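Beta-1,4-mannanase (Aplysia kurodai, PDB 3VUP) probably hydrolyses the internal beta-1,4-mannosidic bonds of mannan in the digestive fluid of the sea hare, using a TIM-barrel fold. Local coordinates at residues L23-D31 / N40-F48. Residues are numbered along the deposited sequence; the frame is centred on the assembly and turned at random.
Sequences LPWMSYAYD and NKNRIEPEF
M26 and S27 of the loop after the first barrel strand lie against N40, R43 and I44 of helix 36-53, a worked example of how a beta-alpha loop of a TIM barrel is fastened to the helix it leads into. The apolar part centres on M26. Its CG stands anti to the backbone N (chi1 -173°), which carries the chain to the helix, and bends at chi2 and chi3 fold it over the helix surface until CE lies 3.5 Å from R43 O. M26 CB packs on I44 CG1 at 3.6 Å, while L23 extends the apolar seam by setting CD1 against E47 CB, the two side chains crossing at about a right angle; V325 of helix 324-338 touches L23, M26 and E47 too. The guanidinium of R43 lays one face over M26 CG, 3.6 Å above the plane and over its centre.

Polar contacts gather at N40. S27 OG donates to N40 OD1 (2.9 Å), lying in the carbonyl plane on a lone pair. N40 ND2 donates to Q36 O and to a water (3.2 Å) that in turn donates to Y30 O. The D31 carboxylate braces the loop from within, its two oxygens each taking one backbone N-H, OD2 from M26 and OD1 from S27. A leucine in place of N40 would probably leave S27 OG without its acceptor and break the water link to Y30. The chemistry thus implies a division of labour: D31 shapes the loop, the N40 amide ties it to the helix, and methionine fills the interface.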
ATOM      1  N   LEU A  23       0.780  -2.980  10.373  1.00  5.02           N
ATOM      2  CA  LEU A  23       0.173  -3.695  11.489  1.00  5.30           C
ATOM      3  C   LEU A  23       0.500  -5.205  11.506  1.00  5.20           C
ATOM      4  O   LEU A  23       1.023  -5.689  12.503  1.00  5.47           O
ATOM      5  CB  LEU A  23      -1.333  -3.422  11.535  1.00  5.80           C
ATOM      6  CG  LEU A  23      -2.099  -4.056  12.690  1.00  6.34           C
ATOM      7  CD1 LEU A  23      -1.667  -3.433  14.008  1.00  6.65           C
ATOM      8  CD2 LEU A  23      -3.595  -3.895  12.474  1.00  7.18           C
ATOM      9  N   PRO A  24       0.225  -5.950  10.412  1.00  5.24           N
ATOM     10  CA  PRO A  24      -0.430  -5.563   9.155  1.00  5.57           C
ATOM     11  C   PRO A  24      -1.920  -5.889   9.159  1.00  5.28           C
ATOM     12  O   PRO A  24      -2.641  -5.484   8.248  1.00  5.91           O
ATOM     13  CB  PRO A  24       0.296  -6.412   8.113  1.00  6.76           C
ATOM     14  CG  PRO A  24       0.947  -7.531   8.865  1.00  7.87           C
ATOM     15  CD  PRO A  24       0.714  -7.339  10.336  1.00  6.12           C
ATOM     16  N   TRP A  25      -2.345  -6.623  10.184  1.00  5.17           N
ATOM     17  CA  TRP A  25      -3.722  -7.038  10.406  1.00  5.11           C
ATOM     18  C   TRP A  25      -3.751  -7.526  11.845  1.00  5.47           C
ATOM     19  O   TRP A  25      -2.703  -7.686  12.474  1.00  6.00           O
ATOM     20  CB  TRP A  25      -4.126  -8.182   9.456  1.00  5.55           C
ATOM     21  CG  TRP A  25      -3.141  -9.299   9.420  1.00  6.01           C
ATOM     22  CD1 TRP A  25      -2.917 -10.239  10.390  1.00  6.58           C
ATOM     23  CD2 TRP A  25      -2.201  -9.564   8.378  1.00  6.22           C
ATOM     24  NE1 TRP A  25      -1.898 -11.079  10.008  1.00  7.38           N
ATOM     25  CE2 TRP A  25      -1.443 -10.688   8.774  1.00  6.83           C
ATOM     26  CE3 TRP A  25      -1.930  -8.968   7.141  1.00  6.58           C
ATOM     27  CZ2 TRP A  25      -0.432 -11.226   7.975  1.00  7.02           C
ATOM     28  CZ3 TRP A  25      -0.922  -9.502   6.350  1.00  6.95           C
ATOM     29  CH2 TRP A  25      -0.183 -10.617   6.774  1.00  7.35           C
ATOM     30  N   MET A  26      -4.947  -7.778  12.357  1.00  6.14           N
ATOM     31  CA  MET A  26      -5.079  -8.456  13.638  1.00  6.63           C
ATOM     32  C   MET A  26      -5.561  -9.883  13.385  1.00  7.07           C
ATOM     33  O   MET A  26      -4.843 -10.847  13.668  1.00  8.34           O
ATOM     34  CB  MET A  26      -6.004  -7.694  14.582  1.00  7.56           C
ATOM     35  CG  MET A  26      -6.037  -8.275  15.996  1.00  8.75           C
ATOM     36  SD  MET A  26      -4.426  -8.474  16.786  1.00  9.21           S
ATOM     37  CE  MET A  26      -3.821  -6.784  16.719  1.00  9.27           C
ATOM     38  N   SER A  27      -6.765 -10.007  12.831  1.00  6.99           N
ATOM     39  CA  SER A  27      -7.251 -11.265  12.277  1.00  7.60           C
ATOM     40  C   SER A  27      -7.234 -11.118  10.760  1.00  7.71           C
ATOM     41  O   SER A  27      -8.040 -10.374  10.199  1.00  7.75           O
ATOM     42  CB  SER A  27      -8.667 -11.548  12.772  1.00  8.68           C
ATOM     43  OG  SER A  27      -8.680 -11.665  14.185  1.00  9.79           O
ATOM     44  N   TYR A  28      -6.299 -11.801  10.107  1.00  8.16           N
ATOM     45  CA  TYR A  28      -6.077 -11.674   8.664  1.00  7.16           C
ATOM     46  C   TYR A  28      -7.377 -11.729   7.869  1.00  7.06           C
ATOM     47  O   TYR A  28      -8.077 -12.739   7.896  1.00  8.20           O
ATOM     48  CB  TYR A  28      -5.137 -12.787   8.205  1.00  8.14           C
ATOM     49  CG  TYR A  28      -4.786 -12.834   6.730  1.00  7.85           C
ATOM     50  CD1 TYR A  28      -3.669 -12.171   6.238  1.00  7.84           C
ATOM     51  CD2 TYR A  28      -5.522 -13.606   5.845  1.00  7.43           C
ATOM     52  CE1 TYR A  28      -3.317 -12.237   4.896  1.00  8.34           C
ATOM     53  CE2 TYR A  28      -5.178 -13.686   4.495  1.00  7.67           C
ATOM     54  CZ  TYR A  28      -4.068 -13.002   4.025  1.00  7.56           C
ATOM     55  OH  TYR A  28      -3.701 -13.072   2.691  1.00  8.28           O
ATOM     56  N   ALA A  29      -7.686 -10.628   7.182  1.00  6.54           N
ATOM     57  CA  ALA A  29      -8.857 -10.497   6.302  1.00  6.77           C
ATOM     58  C   ALA A  29     -10.189 -10.517   7.035  1.00  7.41           C
ATOM     59  O   ALA A  29     -11.240 -10.571   6.397  1.00  7.90           O
ATOM     60  CB  ALA A  29      -8.844 -11.554   5.193  1.00  8.04           C
ATOM     61  N   TYR A  30     -10.123 -10.474   8.365  1.00  7.82           N
ATOM     62  CA  TYR A  30     -11.275 -10.594   9.253  1.00  8.50           C
ATOM     63  C   TYR A  30     -11.304  -9.461  10.271  1.00  8.01           C
ATOM     64  O   TYR A  30     -11.746  -9.655  11.404  1.00  9.14           O
ATOM     65  CB  TYR A  30     -11.210 -11.928  10.006  1.00  9.48           C
ATOM     66  CG  TYR A  30     -11.951 -13.021   9.314  1.00 10.39           C
ATOM     67  CD1 TYR A  30     -11.469 -13.569   8.143  1.00 10.60           C
ATOM     68  CD2 TYR A  30     -13.148 -13.501   9.830  1.00 12.36           C
ATOM     69  CE1 TYR A  30     -12.164 -14.565   7.494  1.00 11.24           C
ATOM     70  CE2 TYR A  30     -13.846 -14.485   9.197  1.00 12.80           C
ATOM     71  CZ  TYR A  30     -13.353 -15.023   8.030  1.00 11.53           C
ATOM     72  OH  TYR A  30     -14.079 -16.009   7.410  1.00 13.31           O
ATOM     73  N   ASP A  31     -10.835  -8.283   9.874  1.00  7.34           N
ATOM     74  CA  ASP A  31     -10.711  -7.152  10.789  1.00  7.45           C
ATOM     75  C   ASP A  31     -11.802  -6.096  10.620  1.00  7.96           C
ATOM     76  O   ASP A  31     -12.045  -5.319  11.533  1.00  9.41           O
ATOM     77  CB  ASP A  31      -9.357  -6.461  10.606  1.00  7.14           C
ATOM     78  CG  ASP A  31      -8.198  -7.229  11.215  1.00  6.34           C
ATOM     79  OD1 ASP A  31      -8.372  -7.829  12.299  1.00  7.31           O
ATOM     80  OD2 ASP A  31      -7.092  -7.177  10.622  1.00  6.58           O
ATOM     81  N   ASN A  40     -12.224  -6.749  17.130  1.00 10.59           N
ATOM     82  CA  ASN A  40     -10.757  -6.696  17.127  1.00 10.22           C
ATOM     83  C   ASN A  40     -10.163  -5.399  17.676  1.00 10.34           C
ATOM     84  O   ASN A  40      -8.950  -5.311  17.879  1.00  9.94           O
ATOM     85  CB  ASN A  40     -10.205  -6.909  15.711  1.00 10.97           C
ATOM     86  CG  ASN A  40     -10.246  -8.365  15.256  1.00 13.90           C
ATOM     87  OD1 ASN A  40      -9.283  -9.112  15.430  1.00 15.95           O
ATOM     88  ND2 ASN A  40     -11.344  -8.754  14.620  1.00 15.08           N
ATOM     89  N   LYS A  41     -11.009  -4.397  17.897  1.00 10.27           N
ATOM     90  CA  LYS A  41     -10.543  -3.069  18.291  1.00 10.53           C
ATOM     91  C   LYS A  41      -9.707  -3.075  19.575  1.00 10.07           C
ATOM     92  O   LYS A  41      -8.723  -2.338  19.683  1.00  9.71           O
ATOM     93  CB  LYS A  41     -11.724  -2.106  18.426  1.00 11.45           C
ATOM     94  CG  LYS A  41     -11.331  -0.690  18.817  1.00 11.80           C
ATOM     95  CD  LYS A  41     -12.539   0.230  18.841  1.00 11.78           C
ATOM     96  CE  LYS A  41     -12.144   1.660  19.172  1.00 12.15           C
ATOM     97  NZ  LYS A  41     -13.326   2.564  19.138  1.00 12.45           N
ATOM     98  N   ASN A  42     -10.085  -3.907  20.543  1.00 10.69           N
ATOM     99  CA  ASN A  42      -9.349  -3.951  21.802  1.00 11.21           C
ATOM    100  C   ASN A  42      -7.912  -4.451  21.649  1.00 10.48           C
ATOM    101  O   ASN A  42      -7.082  -4.216  22.516  1.00 10.46           O
ATOM    102  CB  ASN A  42     -10.094  -4.762  22.873  1.00 14.07           C
ATOM    103  CG  ASN A  42     -10.119  -6.249  22.572  1.00 17.27           C
ATOM    104  OD1 ASN A  42     -10.217  -6.661  21.415  1.00 18.72           O
ATOM    105  ND2 ASN A  42     -10.035  -7.064  23.619  1.00 19.38           N
ATOM    106  N   ARG A  43      -7.623  -5.128  20.541  1.00 10.08           N
ATOM    107  CA  ARG A  43      -6.253  -5.530  20.235  1.00 10.01           C
ATOM    108  C   ARG A  43      -5.557  -4.591  19.248  1.00  8.77           C
ATOM    109  O   ARG A  43      -4.335  -4.432  19.291  1.00  9.68           O
ATOM    110  CB  ARG A  43      -6.205  -6.969  19.721  1.00 11.18           C
ATOM    111  CG  ARG A  43      -6.544  -8.003  20.780  1.00 13.30           C
ATOM    112  CD  ARG A  43      -6.418  -9.409  20.228  1.00 15.95           C
ATOM    113  NE  ARG A  43      -7.478  -9.716  19.274  1.00 17.56           N
ATOM    114  CZ  ARG A  43      -7.391 -10.649  18.330  1.00 18.42           C
ATOM    115  NH1 ARG A  43      -6.283 -11.369  18.198  1.00 18.38           N
ATOM    116  NH2 ARG A  43      -8.414 -10.856  17.511  1.00 19.25           N
ATOM    117  N   ILE A  44      -6.329  -3.968  18.364  1.00  8.20           N
ATOM    118  CA  ILE A  44      -5.749  -3.058  17.382  1.00  8.00           C
ATOM    119  C   ILE A  44      -5.417  -1.696  17.991  1.00  8.30           C
ATOM    120  O   ILE A  44      -4.357  -1.130  17.722  1.00  8.11           O
ATOM    121  CB  ILE A  44      -6.648  -2.905  16.142  1.00  7.91           C
ATOM    122  CG1 ILE A  44      -6.726  -4.235  15.398  1.00  8.25           C
ATOM    123  CG2 ILE A  44      -6.117  -1.808  15.224  1.00  8.39           C
ATOM    124  CD1 ILE A  44      -7.730  -4.250  14.277  1.00  9.00           C
ATOM    125  N   GLU A  45      -6.312  -1.172  18.818  1.00  9.09           N
ATOM    126  CA  GLU A  45      -6.045   0.130  19.426  1.00  9.32           C
ATOM    127  C   GLU A  45      -4.700   0.200  20.189  1.00  9.26           C
ATOM    128  O   GLU A  45      -3.952   1.161  20.010  1.00  8.85           O
ATOM    129  CB  GLU A  45      -7.231   0.618  20.275  1.00 10.21           C
ATOM    130  CG  GLU A  45      -6.985   1.982  20.884  1.00 11.03           C
ATOM    131  CD  GLU A  45      -8.234   2.631  21.442  1.00 11.60           C
ATOM    132  OE1 GLU A  45      -9.312   1.993  21.428  1.00 12.56           O
ATOM    133  OE2 GLU A  45      -8.126   3.789  21.899  1.00 12.77           O
ATOM    134  N   PRO A  46      -4.372  -0.825  21.009  1.00  9.22           N
ATOM    135  CA  PRO A  46      -3.056  -0.784  21.666  1.00  9.24           C
ATOM    136  C   PRO A  46      -1.882  -0.738  20.688  1.00  8.24           C
ATOM    137  O   PRO A  46      -0.835  -0.201  21.048  1.00  8.62           O
ATOM    138  CB  PRO A  46      -3.027  -2.083  22.475  1.00 10.75           C
ATOM    139  CG  PRO A  46      -4.450  -2.336  22.792  1.00 10.85           C
ATOM    140  CD  PRO A  46      -5.218  -1.895  21.570  1.00 10.10           C
ATOM    141  N   GLU A  47      -2.037  -1.284  19.488  1.00  7.64           N
ATOM    142  CA  GLU A  47      -0.969  -1.193  18.503  1.00  7.86           C
ATOM    143  C   GLU A  47      -0.787   0.244  18.021  1.00  7.13           C
ATOM    144  O   GLU A  47       0.332   0.682  17.770  1.00  7.45           O
ATOM    145  CB  GLU A  47      -1.207  -2.155  17.338  1.00  7.98           C
ATOM    146  CG  GLU A  47      -1.243  -3.611  17.768  1.00  8.35           C
ATOM    147  CD  GLU A  47       0.082  -4.108  18.325  1.00  9.43           C
ATOM    148  OE1 GLU A  47       1.147  -3.574  17.939  1.00  9.83           O
ATOM    149  OE2 GLU A  47       0.055  -5.041  19.154  1.00 10.56           O
ATOM    150  N   PHE A  48      -1.882   0.982  17.876  1.00  7.32           N
ATOM    151  CA  PHE A  48      -1.763   2.404  17.571  1.00  7.86           C
ATOM    152  C   PHE A  48      -1.071   3.160  18.708  1.00  7.91           C
ATOM    153  O   PHE A  48      -0.226   4.021  18.474  1.00  7.60           O
ATOM    154  CB  PHE A  48      -3.128   3.024  17.274  1.00  8.78           C
ATOM    155  CG  PHE A  48      -3.618   2.763  15.873  1.00  9.41           C
ATOM    156  CD1 PHE A  48      -3.303   3.636  14.849  1.00  9.77           C
ATOM    157  CD2 PHE A  48      -4.373   1.638  15.573  1.00 10.92           C
ATOM    158  CE1 PHE A  48      -3.736   3.406  13.556  1.00 10.82           C
ATOM    159  CE2 PHE A  48      -4.814   1.407  14.274  1.00 11.94           C
ATOM    160  CZ  PHE A  48      -4.496   2.296  13.271  1.00 11.74           C
TER
HETATM  161  O   HOH W   1     -12.369 -11.471  13.318  1.00 17.11           O